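Local coordinates for protein ribosomal RNA small subunit methyltransferase E (Neisseria gonorrhoeae, PDB 5VM8) that probably methylates a uridine of 16S ribosomal RNA at N3, using S-adenosyl methionine as the methyl donor, at residues Ile88-Ser93 with Val115-Cys120. Residues are numbered along the deposited sequence; the frame is centred on the assembly and turned at random.
Sequences IQSISS and VISERC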
ATOM      1  N   ILE A  88      -2.375  -1.988   9.229  1.00 39.73           N
ATOM      2  CA  ILE A  88      -1.738  -1.229  10.296  1.00 31.52           C
ATOM      3  C   ILE A  88      -0.450  -1.956  10.655  1.00 37.33           C
ATOM      4  O   ILE A  88      -0.490  -2.989  11.334  1.00 35.93           O
ATOM      5  CB  ILE A  88      -2.634  -1.096  11.536  1.00 39.37           C
ATOM      6  CG1 ILE A  88      -3.966  -0.414  11.215  1.00 40.46           C
ATOM      7  CG2 ILE A  88      -1.914  -0.272  12.626  1.00 34.45           C
ATOM      8  CD1 ILE A  88      -4.771  -0.124  12.464  1.00 42.67           C
ATOM      9  N   GLN A  89       0.684  -1.347  10.299  1.00 39.36           N
ATOM     10  CA  GLN A  89       2.014  -1.939  10.387  1.00 39.94           C
ATOM     11  C   GLN A  89       2.882  -1.143  11.360  1.00 42.97           C
ATOM     12  O   GLN A  89       3.127   0.050  11.146  1.00 40.86           O
ATOM     13  CB  GLN A  89       2.679  -1.949   9.003  1.00 35.33           C
ATOM     14  CG  GLN A  89       4.109  -2.471   9.003  1.00 27.42           C
ATOM     15  CD  GLN A  89       4.158  -3.940   9.357  1.00 34.59           C
ATOM     16  OE1 GLN A  89       3.579  -4.763   8.639  1.00 34.78           O
ATOM     17  NE2 GLN A  89       4.810  -4.284  10.484  1.00 35.06           N
ATOM     18  N   SER A  90       3.388  -1.812  12.388  1.00 41.34           N
ATOM     19  CA  SER A  90       4.380  -1.190  13.253  1.00 42.28           C
ATOM     20  C   SER A  90       5.682  -0.973  12.504  1.00 43.72           C
ATOM     21  O   SER A  90       6.156  -1.870  11.800  1.00 38.12           O
ATOM     22  CB  SER A  90       4.665  -2.043  14.481  1.00 46.39           C
ATOM     23  OG  SER A  90       3.458  -2.498  15.026  1.00 51.91           O
ATOM     24  N   ILE A  91       6.265   0.220  12.688  1.00 43.88           N
ATOM     25  CA  ILE A  91       7.467   0.608  11.967  1.00 38.51           C
ATOM     26  C   ILE A  91       8.540  -0.430  12.210  1.00 41.04           C
ATOM     27  O   ILE A  91       8.823  -0.778  13.361  1.00 37.79           O
ATOM     28  CB  ILE A  91       7.973   1.977  12.425  1.00 45.78           C
ATOM     29  CG1 ILE A  91       6.858   3.020  12.434  1.00 53.56           C
ATOM     30  CG2 ILE A  91       9.087   2.429  11.522  1.00 40.14           C
ATOM     31  CD1 ILE A  91       6.325   3.305  11.096  1.00 56.90           C
ATOM     32  N   SER A  92       9.067  -0.995  11.121  1.00 41.55           N
ATOM     33  CA  SER A  92      10.190  -1.913  11.151  1.00 44.44           C
ATOM     34  C   SER A  92      11.334  -1.364  10.301  1.00 42.76           C
ATOM     35  O   SER A  92      11.159  -0.413   9.523  1.00 44.32           O
ATOM     36  CB  SER A  92       9.754  -3.280  10.642  1.00 50.34           C
ATOM     37  OG  SER A  92       8.554  -3.616  11.288  1.00 47.73           O
ATOM     38  N   SER A  93      12.528  -1.926  10.492  1.00 42.66           N
ATOM     39  CA  SER A  93      13.718  -1.397   9.824  1.00 47.79           C
ATOM     40  C   SER A  93      13.911  -2.001   8.436  1.00 46.25           C
ATOM     41  O   SER A  93      13.547  -3.149   8.173  1.00 43.78           O
ATOM     42  CB  SER A  93      15.003  -1.587  10.643  1.00 47.90           C
ATOM     43  OG  SER A  93      15.560  -2.872  10.544  1.00 58.86           O
ATOM     44  N   VAL A 115       2.652   2.722  12.296  1.00 42.89           N
ATOM     45  CA  VAL A 115       2.483   3.083  13.699  1.00 47.83           C
ATOM     46  C   VAL A 115       3.762   2.796  14.459  1.00 53.18           C
ATOM     47  O   VAL A 115       4.518   1.876  14.136  1.00 51.92           O
ATOM     48  CB  VAL A 115       1.320   2.363  14.435  1.00 41.28           C
ATOM     49  CG1 VAL A 115      -0.014   2.606  13.767  1.00 43.67           C
ATOM     50  CG2 VAL A 115       1.621   0.890  14.617  1.00 31.05           C
ATOM     51  N   ILE A 116       3.978   3.592  15.497  1.00 53.59           N
ATOM     52  CA  ILE A 116       5.059   3.359  16.437  1.00 46.66           C
ATOM     53  C   ILE A 116       4.496   2.495  17.551  1.00 43.62           C
ATOM     54  O   ILE A 116       3.487   2.848  18.167  1.00 51.66           O
ATOM     55  CB  ILE A 116       5.616   4.669  17.002  1.00 48.26           C
ATOM     56  CG1 ILE A 116       5.896   5.665  15.867  1.00 51.00           C
ATOM     57  CG2 ILE A 116       6.859   4.352  17.817  1.00 41.27           C
ATOM     58  CD1 ILE A 116       6.280   7.034  16.354  1.00 45.05           C
ATOM     59  N   SER A 117       5.083   1.329  17.742  1.00 38.85           N
ATOM     60  CA  SER A 117       4.749   0.469  18.858  1.00 39.41           C
ATOM     61  C   SER A 117       5.944   0.439  19.794  1.00 41.85           C
ATOM     62  O   SER A 117       6.971   1.077  19.554  1.00 41.93           O
ATOM     63  CB  SER A 117       4.341  -0.937  18.391  1.00 44.05           C
ATOM     64  OG  SER A 117       5.453  -1.695  17.966  1.00 45.56           O
ATOM     65  N   GLU A 118       5.784  -0.298  20.886  1.00 44.90           N
ATOM     66  CA  GLU A 118       6.768  -0.265  21.953  1.00 50.01           C
ATOM     67  C   GLU A 118       8.144  -0.661  21.444  1.00 49.06           C
ATOM     68  O   GLU A 118       9.144   0.015  21.728  1.00 45.24           O
ATOM     69  CB  GLU A 118       6.319  -1.201  23.076  1.00 57.17           C
ATOM     70  CG  GLU A 118       7.342  -1.427  24.155  1.00 65.00           C
ATOM     71  CD  GLU A 118       7.318  -0.361  25.214  1.00 71.85           C
ATOM     72  OE1 GLU A 118       6.478   0.557  25.099  1.00 72.55           O
ATOM     73  OE2 GLU A 118       8.141  -0.443  26.155  1.00 75.93           O
ATOM     74  N   ARG A 119       8.211  -1.750  20.677  1.00 47.81           N
ATOM     75  CA  ARG A 119       9.483  -2.323  20.266  1.00 51.44           C
ATOM     76  C   ARG A 119      10.001  -1.763  18.943  1.00 46.54           C
ATOM     77  O   ARG A 119      10.804  -2.414  18.279  1.00 46.01           O
ATOM     78  CB  ARG A 119       9.380  -3.846  20.233  1.00 54.30           C
ATOM     79  CG  ARG A 119       9.256  -4.396  21.647  1.00 52.83           C
ATOM     80  CD  ARG A 119       8.974  -5.877  21.648  1.00 53.12           C
ATOM     81  NE  ARG A 119       8.642  -6.322  22.994  1.00 55.72           N
ATOM     82  CZ  ARG A 119       8.302  -7.561  23.315  1.00 60.13           C
ATOM     83  NH1 ARG A 119       8.233  -8.492  22.379  1.00 68.48           N
ATOM     84  NH2 ARG A 119       8.022  -7.865  24.569  1.00 64.20           N
ATOM     85  N   CYS A 120       9.598  -0.550  18.588  1.00 44.47           N
ATOM     86  CA  CYS A 120      10.169   0.141  17.448  1.00 48.31           C
ATOM     87  C   CYS A 120      11.643   0.452  17.686  1.00 47.47           C
ATOM     88  O   CYS A 120      12.007   1.045  18.703  1.00 60.59           O
ATOM     89  CB  CYS A 120       9.391   1.425  17.187  1.00 51.92           C
ATOM     90  SG  CYS A 120       9.983   2.327  15.774  1.00 57.54           S
TER
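V115 O takes one hydrogen bond and one weaker CA-H...O contact from residues 88-93. I91 N donates to V115 O at 2.8 Å. S90 CA lies 3.2 Å from the same V115 O in the CA-H...O contact. Two residues before I91, Q89 O accepts from V115 N at 2.9 Å. The two hydrogen bonds pair S90 with V115 in parallel register. Their side chains share one face of the sheet, and V115 CG2 lies beside S90 CA. V115 CG1 is anti to its carbonyl carbon (chi1 -58°) and meets I88 CG2 at 3.6 Å. S90 OG bonds to V199 O on the next strand, while S90 CB packs against S117 OG. I91 points toward 115-120; its CG1 rests on the V115 carbonyl, and its CB touches C120 SG at 3.9 Å. S90 O faces away from V115 and accepts two bonds, from Q89 NE2 at 3.1 Å and from S92 OG. Q89 NE2 also makes a weak bond to G200 O. A type I turn, S117 to C120, follows strand 111-116. The contact joins neighbouring parallel strands 85-90 and 111-116. Helix 94-106 links these strands in a beta-alpha-beta unit of the SPOUT methyltransferase domain, a fold known for its trefoil knot.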